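HpcH/HpaI aldolase (Desulfitobacterium hafniense, PDB 3QZ6) belongs to the HpcH/HpaI aldolase/citrate lyase family and folds as a TIM barrel, with eight parallel strands closed into a ring and helices packed outside. Local coordinates at residues A148-V153 with E157-I162; D169-G174 with E198-A203; R202-D205 with V210-F213. All coordinates share one frame; numbering follows the deposited sequence.

Contact 1: A148-V153 with E157-I162; sequences AQIEHV and EDIDSI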
ATOM      1  N   ALA A 148      -8.921  13.096  21.703  1.00 21.13           N
ATOM      2  CA  ALA A 148      -8.172  12.416  22.762  1.00 23.54           C
ATOM      3  C   ALA A 148      -8.254  10.902  22.602  1.00 22.64           C
ATOM      4  O   ALA A 148      -9.334  10.341  22.458  1.00 23.84           O
ATOM      5  CB  ALA A 148      -8.683  12.833  24.144  1.00 20.98           C
ATOM      6  N   GLN A 149      -7.107  10.238  22.612  1.00 20.77           N
ATOM      7  CA  GLN A 149      -7.109   8.788  22.592  1.00 18.46           C
ATOM      8  C   GLN A 149      -6.868   8.243  23.995  1.00 24.86           C
ATOM      9  O   GLN A 149      -5.898   8.606  24.649  1.00 24.96           O
ATOM     10  CB  GLN A 149      -6.065   8.235  21.620  1.00 20.61           C
ATOM     11  CG  GLN A 149      -6.017   6.716  21.655  1.00 21.60           C
ATOM     12  CD  GLN A 149      -4.704   6.158  21.139  1.00 39.71           C
ATOM     13  OE1 GLN A 149      -4.644   5.596  20.048  1.00 40.22           O
ATOM     14  NE2 GLN A 149      -3.642   6.302  21.934  1.00 37.39           N
ATOM     15  N   ILE A 150      -7.767   7.376  24.449  1.00 22.61           N
ATOM     16  CA  ILE A 150      -7.735   6.852  25.809  1.00 22.55           C
ATOM     17  C   ILE A 150      -7.154   5.445  25.828  1.00 23.11           C
ATOM     18  O   ILE A 150      -7.642   4.558  25.126  1.00 24.76           O
ATOM     19  CB  ILE A 150      -9.164   6.786  26.393  1.00 24.01           C
ATOM     20  CG1 ILE A 150      -9.826   8.175  26.379  1.00 23.77           C
ATOM     21  CG2 ILE A 150      -9.145   6.185  27.786  1.00 25.91           C
ATOM     22  CD1 ILE A 150      -9.067   9.267  27.160  1.00 20.79           C
ATOM     23  N   GLU A 151      -6.118   5.236  26.632  1.00 23.76           N
ATOM     24  CA  GLU A 151      -5.436   3.944  26.671  1.00 25.02           C
ATOM     25  C   GLU A 151      -5.131   3.456  28.087  1.00 24.36           C
ATOM     26  O   GLU A 151      -4.469   2.436  28.252  1.00 26.61           O
ATOM     27  CB  GLU A 151      -4.099   4.031  25.924  1.00 29.88           C
ATOM     28  CG  GLU A 151      -4.181   4.525  24.509  1.00 34.40           C
ATOM     29  CD  GLU A 151      -2.837   4.417  23.796  1.00 43.81           C
ATOM     30  OE1 GLU A 151      -1.840   4.993  24.303  1.00 36.30           O
ATOM     31  OE2 GLU A 151      -2.778   3.742  22.740  1.00 50.94           O
ATOM     32  N   HIS A 152      -5.583   4.186  29.100  1.00 21.84           N
ATOM     33  CA  HIS A 152      -5.233   3.857  30.482  1.00 27.02           C
ATOM     34  C   HIS A 152      -6.477   3.786  31.350  1.00 27.69           C
ATOM     35  O   HIS A 152      -7.396   4.589  31.197  1.00 26.60           O
ATOM     36  CB  HIS A 152      -4.272   4.898  31.076  1.00 27.08           C
ATOM     37  CG  HIS A 152      -2.964   5.009  30.355  1.00 33.73           C
ATOM     38  ND1 HIS A 152      -2.792   5.807  29.245  1.00 32.46           N
ATOM     39  CD2 HIS A 152      -1.761   4.436  30.596  1.00 38.47           C
ATOM     40  CE1 HIS A 152      -1.542   5.712  28.824  1.00 38.12           C
ATOM     41  NE2 HIS A 152      -0.895   4.887  29.627  1.00 40.00           N
ATOM     42  N   VAL A 153      -6.501   2.825  32.266  1.00 24.71           N
ATOM     43  CA  VAL A 153      -7.588   2.718  33.236  1.00 26.36           C
ATOM     44  C   VAL A 153      -7.745   4.012  34.029  1.00 29.79           C
ATOM     45  O   VAL A 153      -8.855   4.440  34.335  1.00 33.52           O
ATOM     46  CB  VAL A 153      -7.346   1.544  34.196  1.00 31.11           C
ATOM     47  CG1 VAL A 153      -8.423   1.501  35.284  1.00 35.73           C
ATOM     48  CG2 VAL A 153      -7.306   0.240  33.417  1.00 30.16           C
ATOM     49  N   GLU A 157     -11.026   6.459  34.540  1.00 30.09           N
ATOM     50  CA  GLU A 157     -11.514   6.910  35.840  1.00 37.99           C
ATOM     51  C   GLU A 157     -11.618   8.431  35.911  1.00 38.89           C
ATOM     52  O   GLU A 157     -12.492   8.970  36.582  1.00 38.69           O
ATOM     53  CB  GLU A 157     -10.596   6.409  36.952  1.00 44.92           C
ATOM     54  CG  GLU A 157     -10.603   4.905  37.139  1.00 59.93           C
ATOM     55  CD  GLU A 157      -9.519   4.440  38.102  1.00 78.92           C
ATOM     56  OE1 GLU A 157      -9.469   3.226  38.404  1.00 82.09           O
ATOM     57  OE2 GLU A 157      -8.716   5.291  38.554  1.00 84.86           O
ATOM     58  N   ASP A 158     -10.724   9.123  35.212  1.00 33.59           N
ATOM     59  CA  ASP A 158     -10.684  10.578  35.274  1.00 35.16           C
ATOM     60  C   ASP A 158     -11.257  11.209  34.008  1.00 32.83           C
ATOM     61  O   ASP A 158     -10.960  12.363  33.684  1.00 30.19           O
ATOM     62  CB  ASP A 158      -9.245  11.050  35.494  1.00 42.27           C
ATOM     63  CG  ASP A 158      -9.171  12.496  35.930  1.00 61.43           C
ATOM     64  OD1 ASP A 158     -10.145  12.982  36.548  1.00 68.62           O
ATOM     65  OD2 ASP A 158      -8.140  13.148  35.659  1.00 68.96           O
ATOM     66  N   ILE A 159     -12.101  10.460  33.309  1.00 28.14           N
ATOM     67  CA  ILE A 159     -12.505  10.841  31.959  1.00 30.13           C
ATOM     68  C   ILE A 159     -13.282  12.164  31.885  1.00 27.15           C
ATOM     69  O   ILE A 159     -13.112  12.933  30.948  1.00 24.55           O
ATOM     70  CB  ILE A 159     -13.284   9.697  31.246  1.00 25.49           C
ATOM     71  CG1 ILE A 159     -13.491  10.031  29.765  1.00 25.53           C
ATOM     72  CG2 ILE A 159     -14.603   9.404  31.964  1.00 26.41           C
ATOM     73  CD1 ILE A 159     -12.175  10.146  28.986  1.00 24.65           C
ATOM     74  N   ASP A 160     -14.134  12.439  32.864  1.00 26.84           N
ATOM     75  CA  ASP A 160     -14.917  13.669  32.804  1.00 30.09           C
ATOM     76  C   ASP A 160     -14.018  14.905  32.821  1.00 31.80           C
ATOM     77  O   ASP A 160     -14.261  15.869  32.102  1.00 34.19           O
ATOM     78  CB  ASP A 160     -15.933  13.730  33.949  1.00 33.44           C
ATOM     79  CG  ASP A 160     -17.128  12.848  33.693  1.00 38.53           C
ATOM     80  OD1 ASP A 160     -18.023  13.278  32.934  1.00 39.36           O
ATOM     81  OD2 ASP A 160     -17.161  11.724  34.230  1.00 41.52           O
ATOM     82  N   SER A 161     -12.982  14.866  33.650  1.00 27.93           N
ATOM     83  CA  SER A 161     -12.015  15.949  33.717  1.00 30.48           C
ATOM     84  C   SER A 161     -11.285  16.109  32.376  1.00 26.19           C
ATOM     85  O   SER A 161     -11.060  17.216  31.892  1.00 27.53           O
ATOM     86  CB  SER A 161     -11.011  15.668  34.835  1.00 35.84           C
ATOM     87  OG  SER A 161     -10.064  16.709  34.940  1.00 50.94           O
ATOM     88  N   ILE A 162     -10.919  14.998  31.765  1.00 26.69           N
ATOM     89  CA  ILE A 162     -10.211  15.080  30.494  1.00 26.03           C
ATOM     90  C   ILE A 162     -11.096  15.676  29.402  1.00 28.02           C
ATOM     91  O   ILE A 162     -10.676  16.580  28.680  1.00 24.86           O
ATOM     92  CB  ILE A 162      -9.662  13.709  30.075  1.00 21.71           C
ATOM     93  CG1 ILE A 162      -8.592  13.265  31.077  1.00 23.85           C
ATOM     94  CG2 ILE A 162      -9.111  13.765  28.637  1.00 19.27           C
ATOM     95  CD1 ILE A 162      -8.159  11.816  30.960  1.00 26.52           C
TER
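Glu157 N gives its hydrogen to Val153 O at 3.0 Å, a backbone bond between residues four apart that closes the short helix 153-157. Beside it the Glu157 side chain runs back past the same oxygen: its CG comes within 3.3 Å of Val153 O. The chain is extended beyond CG, which takes the carboxylate obliquely across the valine at the exposed end of the contact, OE1 lying 3.7 Å from the CG1 methyl of Val153. In the TIM barrel these residues form the passage out of strand 145-150, the fifth of the ring, into helix 159-163 outside it, the first half of a beta-alpha-beta crossover to strand 170-173. Deeper in, the contact is apolar, and the backbones stand well apart, with 8.7 Å between the CA atoms of Ile150 and Ile159. Ile150 points from the strand toward the helix and offers its CD1 methyl to CD1 of Ile159, 3.7 Å away. Ile159 reaches it because its CG1 stands opposite the backbone N (chi1 -171°), which turns the longer branch to the strand. Val200 and Ala203 of helix 191-207 cover Ile159 from outside the two segments. Ala155 and Val156, in the short helix between the segments, also lie against Ile150, and Ile162, one turn on from Asp158, packs on Ala155 and on Met103 of helix 100-110.

Contact 2: D169-G174 with E198-A203; sequences DAVIFG and EKVYRA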
ATOM      1  N   ASP A 169     -12.540  17.969  20.835  1.00 23.87           N
ATOM      2  CA  ASP A 169     -13.635  17.708  19.902  1.00 24.70           C
ATOM      3  C   ASP A 169     -14.195  16.296  20.007  1.00 28.80           C
ATOM      4  O   ASP A 169     -15.394  16.082  19.834  1.00 25.14           O
ATOM      5  CB  ASP A 169     -13.173  17.978  18.465  1.00 25.38           C
ATOM      6  CG  ASP A 169     -12.827  19.438  18.242  1.00 31.39           C
ATOM      7  OD1 ASP A 169     -13.700  20.288  18.504  1.00 29.75           O
ATOM      8  OD2 ASP A 169     -11.679  19.740  17.847  1.00 27.70           O
ATOM      9  N   ALA A 170     -13.334  15.328  20.295  1.00 22.61           N
ATOM     10  CA  ALA A 170     -13.753  13.940  20.195  1.00 20.41           C
ATOM     11  C   ALA A 170     -12.895  13.044  21.072  1.00 21.91           C
ATOM     12  O   ALA A 170     -11.812  13.443  21.511  1.00 21.43           O
ATOM     13  CB  ALA A 170     -13.672  13.488  18.738  1.00 21.38           C
ATOM     14  N   VAL A 171     -13.377  11.831  21.327  1.00 19.38           N
ATOM     15  CA  VAL A 171     -12.605  10.868  22.101  1.00 21.22           C
ATOM     16  C   VAL A 171     -12.602   9.516  21.388  1.00 22.85           C
ATOM     17  O   VAL A 171     -13.572   9.150  20.721  1.00 22.95           O
ATOM     18  CB  VAL A 171     -13.158  10.730  23.545  1.00 22.20           C
ATOM     19  CG1 VAL A 171     -14.549  10.114  23.532  1.00 24.70           C
ATOM     20  CG2 VAL A 171     -12.215   9.904  24.403  1.00 18.75           C
ATOM     21  N   ILE A 172     -11.497   8.788  21.513  1.00 23.17           N
ATOM     22  CA  ILE A 172     -11.371   7.481  20.888  1.00 23.95           C
ATOM     23  C   ILE A 172     -10.505   6.593  21.790  1.00 24.44           C
ATOM     24  O   ILE A 172     -10.028   7.046  22.830  1.00 25.08           O
ATOM     25  CB  ILE A 172     -10.826   7.603  19.430  1.00 21.95           C
ATOM     26  CG1 ILE A 172     -11.109   6.338  18.628  1.00 22.14           C
ATOM     27  CG2 ILE A 172      -9.345   7.938  19.408  1.00 21.96           C
ATOM     28  CD1 ILE A 172     -10.953   6.542  17.117  1.00 23.12           C
ATOM     29  N   PHE A 173     -10.330   5.330  21.417  1.00 20.15           N
ATOM     30  CA  PHE A 173      -9.572   4.387  22.236  1.00 20.51           C
ATOM     31  C   PHE A 173      -8.368   3.811  21.509  1.00 25.81           C
ATOM     32  O   PHE A 173      -8.352   3.730  20.276  1.00 21.47           O
ATOM     33  CB  PHE A 173     -10.479   3.237  22.666  1.00 23.95           C
ATOM     34  CG  PHE A 173     -11.777   3.701  23.247  1.00 22.83           C
ATOM     35  CD1 PHE A 173     -11.827   4.189  24.541  1.00 22.75           C
ATOM     36  CD2 PHE A 173     -12.931   3.692  22.484  1.00 26.10           C
ATOM     37  CE1 PHE A 173     -13.014   4.643  25.079  1.00 27.89           C
ATOM     38  CE2 PHE A 173     -14.126   4.143  23.013  1.00 26.37           C
ATOM     39  CZ  PHE A 173     -14.166   4.620  24.312  1.00 26.25           C
ATOM     40  N   GLY A 174      -7.374   3.396  22.289  1.00 21.53           N
ATOM     41  CA  GLY A 174      -6.277   2.580  21.790  1.00 25.33           C
ATOM     42  C   GLY A 174      -6.414   1.220  22.449  1.00 27.66           C
ATOM     43  O   GLY A 174      -5.917   1.006  23.550  1.00 26.44           O
ATOM     44  N   GLU A 198     -17.791   1.997  27.456  1.00 28.55           N
ATOM     45  CA  GLU A 198     -19.095   2.492  27.888  1.00 30.32           C
ATOM     46  C   GLU A 198     -18.948   3.668  28.842  1.00 29.32           C
ATOM     47  O   GLU A 198     -19.660   4.668  28.717  1.00 31.08           O
ATOM     48  CB  GLU A 198     -19.916   1.380  28.556  1.00 33.60           C
ATOM     49  CG  GLU A 198     -20.299   0.215  27.644  1.00 42.50           C
ATOM     50  CD  GLU A 198     -21.496   0.520  26.752  1.00 52.70           C
ATOM     51  OE1 GLU A 198     -21.796   1.714  26.533  1.00 52.94           O
ATOM     52  OE2 GLU A 198     -22.140  -0.441  26.270  1.00 54.58           O
ATOM     53  N   LYS A 199     -18.039   3.536  29.805  1.00 28.77           N
ATOM     54  CA  LYS A 199     -17.808   4.601  30.777  1.00 30.94           C
ATOM     55  C   LYS A 199     -17.370   5.867  30.066  1.00 26.08           C
ATOM     56  O   LYS A 199     -17.824   6.959  30.386  1.00 29.30           O
ATOM     57  CB  LYS A 199     -16.753   4.203  31.808  1.00 33.73           C
ATOM     58  CG  LYS A 199     -17.257   3.281  32.901  1.00 44.99           C
ATOM     59  CD  LYS A 199     -16.136   2.885  33.850  1.00 52.09           C
ATOM     60  CE  LYS A 199     -16.632   1.902  34.900  1.00 56.44           C
ATOM     61  NZ  LYS A 199     -15.519   1.361  35.717  1.00 59.12           N
ATOM     62  N   VAL A 200     -16.480   5.724  29.094  1.00 25.05           N
ATOM     63  CA  VAL A 200     -15.990   6.893  28.383  1.00 21.89           C
ATOM     64  C   VAL A 200     -17.089   7.523  27.530  1.00 20.76           C
ATOM     65  O   VAL A 200     -17.222   8.744  27.473  1.00 26.57           O
ATOM     66  CB  VAL A 200     -14.764   6.555  27.507  1.00 22.50           C
ATOM     67  CG1 VAL A 200     -14.415   7.755  26.608  1.00 17.54           C
ATOM     68  CG2 VAL A 200     -13.592   6.161  28.399  1.00 26.54           C
ATOM     69  N   TYR A 201     -17.882   6.692  26.867  1.00 21.13           N
ATOM     70  CA  TYR A 201     -18.976   7.211  26.048  1.00 24.07           C
ATOM     71  C   TYR A 201     -19.998   8.003  26.891  1.00 30.24           C
ATOM     72  O   TYR A 201     -20.491   9.053  26.473  1.00 27.99           O
ATOM     73  CB  TYR A 201     -19.663   6.074  25.286  1.00 24.38           C
ATOM     74  CG  TYR A 201     -18.985   5.700  23.974  1.00 25.44           C
ATOM     75  CD1 TYR A 201     -17.764   6.247  23.607  1.00 27.27           C
ATOM     76  CD2 TYR A 201     -19.590   4.811  23.099  1.00 30.15           C
ATOM     77  CE1 TYR A 201     -17.156   5.906  22.394  1.00 27.42           C
ATOM     78  CE2 TYR A 201     -18.996   4.457  21.899  1.00 28.63           C
ATOM     79  CZ  TYR A 201     -17.780   5.004  21.551  1.00 26.35           C
ATOM     80  OH  TYR A 201     -17.217   4.649  20.346  1.00 25.39           O
ATOM     81  N   ARG A 202     -20.306   7.513  28.084  1.00 26.47           N
ATOM     82  CA  ARG A 202     -21.218   8.256  28.960  1.00 30.65           C
ATOM     83  C   ARG A 202     -20.652   9.628  29.318  1.00 33.11           C
ATOM     84  O   ARG A 202     -21.381  10.619  29.343  1.00 31.33           O
ATOM     85  CB  ARG A 202     -21.530   7.462  30.223  1.00 30.76           C
ATOM     86  CG  ARG A 202     -22.473   6.301  29.987  1.00 32.34           C
ATOM     87  CD  ARG A 202     -22.746   5.566  31.283  1.00 39.17           C
ATOM     88  NE  ARG A 202     -22.545   4.136  31.119  1.00 47.31           N
ATOM     89  CZ  ARG A 202     -21.714   3.422  31.863  1.00 43.14           C
ATOM     90  NH1 ARG A 202     -21.033   4.013  32.825  1.00 39.44           N
ATOM     91  NH2 ARG A 202     -21.573   2.120  31.648  1.00 50.53           N
ATOM     92  N   ALA A 203     -19.348   9.692  29.580  1.00 27.46           N
ATOM     93  CA  ALA A 203     -18.718  10.977  29.865  1.00 27.12           C
ATOM     94  C   ALA A 203     -18.722  11.884  28.637  1.00 28.81           C
ATOM     95  O   ALA A 203     -18.947  13.094  28.740  1.00 31.79           O
ATOM     96  CB  ALA A 203     -17.293  10.782  30.391  1.00 28.52           C
TER
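Val171 and Phe173, alternate residues of strand 170-173, both point at helix 198-203, and Val200 of the helix projects back between them. Its CG1 methyl lies 3.8 Å from CG2 of Val171 and 3.7 Å from CE1 of Phe173, filling the dip between valine and ring. The CB of Val200 sits at the rim of the Phe173 ring, in its plane, 3.6 Å from CE1, so the phenyl meets the helix with its outer edge. The CG of Phe173 lies opposite its own carbonyl carbon (chi1 -49°), and CE1, CZ and CE2 then line up against the notch between Val200 and the next residue, Tyr201. Strand 170-173 and the helical segment 198-203 run antiparallel (178°), their axes 9.6 Å apart; this is the regular layering of a TIM barrel, an inner strand backed by an outer helix that leads on to the following strand. On the far flank of the notch, Tyr201 swings in obliquely: its CE1 is 3.6 Å from CE2 of Phe173, and the ring planes stand at 41°. Its hydroxyl goes on past the phenyl to the backbone oxygen of Gly212 in the next strand, a hydrogen bond that ties down the far end of the tyrosine ring. Tyr197 adds another ring beside Phe173, and Ile159 of helix 159-163 packs on Val200.

Contact 3: R202-D205 with V210-F213; sequences RAAD and VKGF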
ATOM      1  N   ARG A 202     -20.306   7.513  28.084  1.00 26.47           N
ATOM      2  CA  ARG A 202     -21.218   8.256  28.960  1.00 30.65           C
ATOM      3  C   ARG A 202     -20.652   9.628  29.318  1.00 33.11           C
ATOM      4  O   ARG A 202     -21.381  10.619  29.343  1.00 31.33           O
ATOM      5  CB  ARG A 202     -21.530   7.462  30.223  1.00 30.76           C
ATOM      6  CG  ARG A 202     -22.473   6.301  29.987  1.00 32.34           C
ATOM      7  CD  ARG A 202     -22.746   5.566  31.283  1.00 39.17           C
ATOM      8  NE  ARG A 202     -22.545   4.136  31.119  1.00 47.31           N
ATOM      9  CZ  ARG A 202     -21.714   3.422  31.863  1.00 43.14           C
ATOM     10  NH1 ARG A 202     -21.033   4.013  32.825  1.00 39.44           N
ATOM     11  NH2 ARG A 202     -21.573   2.120  31.648  1.00 50.53           N
ATOM     12  N   ALA A 203     -19.348   9.692  29.580  1.00 27.46           N
ATOM     13  CA  ALA A 203     -18.718  10.977  29.865  1.00 27.12           C
ATOM     14  C   ALA A 203     -18.722  11.884  28.637  1.00 28.81           C
ATOM     15  O   ALA A 203     -18.947  13.094  28.740  1.00 31.79           O
ATOM     16  CB  ALA A 203     -17.293  10.782  30.391  1.00 28.52           C
ATOM     17  N   ALA A 204     -18.468  11.305  27.467  1.00 27.44           N
ATOM     18  CA  ALA A 204     -18.507  12.082  26.237  1.00 25.13           C
ATOM     19  C   ALA A 204     -19.893  12.720  26.057  1.00 28.16           C
ATOM     20  O   ALA A 204     -20.014  13.892  25.685  1.00 29.67           O
ATOM     21  CB  ALA A 204     -18.153  11.197  25.034  1.00 26.28           C
ATOM     22  N   ASP A 205     -20.937  11.942  26.321  1.00 27.96           N
ATOM     23  CA  ASP A 205     -22.304  12.452  26.239  1.00 34.68           C
ATOM     24  C   ASP A 205     -22.518  13.613  27.206  1.00 33.21           C
ATOM     25  O   ASP A 205     -23.069  14.649  26.830  1.00 36.99           O
ATOM     26  CB  ASP A 205     -23.323  11.333  26.499  1.00 36.92           C
ATOM     27  CG  ASP A 205     -23.332  10.289  25.390  1.00 44.26           C
ATOM     28  OD1 ASP A 205     -22.904  10.628  24.266  1.00 40.67           O
ATOM     29  OD2 ASP A 205     -23.761   9.138  25.633  1.00 47.77           O
ATOM     30  N   VAL A 210     -17.630  14.418  20.740  1.00 28.07           N
ATOM     31  CA  VAL A 210     -17.903  13.406  19.729  1.00 22.36           C
ATOM     32  C   VAL A 210     -17.302  12.055  20.120  1.00 24.72           C
ATOM     33  O   VAL A 210     -16.194  11.976  20.643  1.00 25.07           O
ATOM     34  CB  VAL A 210     -17.387  13.838  18.336  1.00 29.50           C
ATOM     35  CG1 VAL A 210     -17.434  12.675  17.353  1.00 26.21           C
ATOM     36  CG2 VAL A 210     -18.191  15.011  17.811  1.00 26.16           C
ATOM     37  N   LYS A 211     -18.045  10.992  19.860  1.00 27.34           N
ATOM     38  CA  LYS A 211     -17.589   9.651  20.177  1.00 26.86           C
ATOM     39  C   LYS A 211     -16.921   9.001  18.962  1.00 23.24           C
ATOM     40  O   LYS A 211     -17.443   9.061  17.851  1.00 24.98           O
ATOM     41  CB  LYS A 211     -18.769   8.815  20.689  1.00 27.00           C
ATOM     42  CG  LYS A 211     -19.230   9.253  22.086  1.00 27.22           C
ATOM     43  CD  LYS A 211     -20.528   8.583  22.528  1.00 28.35           C
ATOM     44  CE  LYS A 211     -21.689   8.971  21.626  1.00 29.57           C
ATOM     45  NZ  LYS A 211     -22.993   8.782  22.334  1.00 29.26           N
ATOM     46  N   GLY A 212     -15.748   8.412  19.177  1.00 20.69           N
ATOM     47  CA  GLY A 212     -15.020   7.750  18.105  1.00 21.28           C
ATOM     48  C   GLY A 212     -14.805   6.296  18.472  1.00 26.03           C
ATOM     49  O   GLY A 212     -15.006   5.911  19.623  1.00 24.14           O
ATOM     50  N   PHE A 213     -14.433   5.476  17.498  1.00 20.53           N
ATOM     51  CA  PHE A 213     -14.148   4.072  17.779  1.00 20.93           C
ATOM     52  C   PHE A 213     -13.177   3.511  16.755  1.00 20.81           C
ATOM     53  O   PHE A 213     -13.311   3.767  15.561  1.00 23.00           O
ATOM     54  CB  PHE A 213     -15.432   3.248  17.760  1.00 21.96           C
ATOM     55  CG  PHE A 213     -15.270   1.860  18.329  1.00 27.86           C
ATOM     56  CD1 PHE A 213     -15.373   1.643  19.695  1.00 27.07           C
ATOM     57  CD2 PHE A 213     -15.030   0.775  17.499  1.00 27.29           C
ATOM     58  CE1 PHE A 213     -15.232   0.365  20.229  1.00 28.69           C
ATOM     59  CE2 PHE A 213     -14.885  -0.509  18.025  1.00 29.37           C
ATOM     60  CZ  PHE A 213     -14.994  -0.711  19.395  1.00 28.30           C
TER
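Lys211 NZ donates to Asp205 OD1 at 2.7 Å in a salt bridge that joins helix 191-207 to strand 210-215, the helix and strand completing one beta-alpha-beta crossover of the TIM barrel. The carboxylate receives the ammonium on the syn lone pair of OD1, the side of its other oxygen; OD2 is left 3.4 Å from NZ. The two side chains cross at about a right angle. Lys211 starts toward the helix and bends at chi3 (-63°), and this kink brings the ammonium round to the aspartate. A second acceptor holds the same nitrogen: the backbone oxygen of Arg228 also takes a hydrogen bond from NZ, so at least two bonds grip the charged end. Paired with its counter-ion at the exposed side of the helix, the lysine would probably keep its charge. Other polar atoms of the strand are met by neighbours. Val210 bonds through its backbone to Asp169, and Lys211 and Phe213 to Met232. Nearer the lysine backbone, the aliphatic part of the side chain lies on the helix, its CG 3.7 Å from the CB methyl of Ala204.

How the contacts relate
The three contacts follow one another along the chain through strands 145-150, 170-173 and 210-215, neighbours in the barrel sheet. Contacts 1 and 2, centred about 8 Å apart, are joined by two probable backbone hydrogen bonds of 2.8 Å, Ile150 N to Ile172 O and Ile172 N to Ala148 O. Their outer layers meet where Ile159 CG2 packs 3.4 Å from Ala203 CB. Contacts 2 and 3, with centres only about 4 Å apart, share Arg202 and Ala203, so helix 191-207 backs both strands. Between those strands, Val171 N lies 2.9 Å from Val210 O, a further probable hydrogen bond. Contacts 1 and 3 are about 11 Å apart, centre to centre, and meet through Ala203.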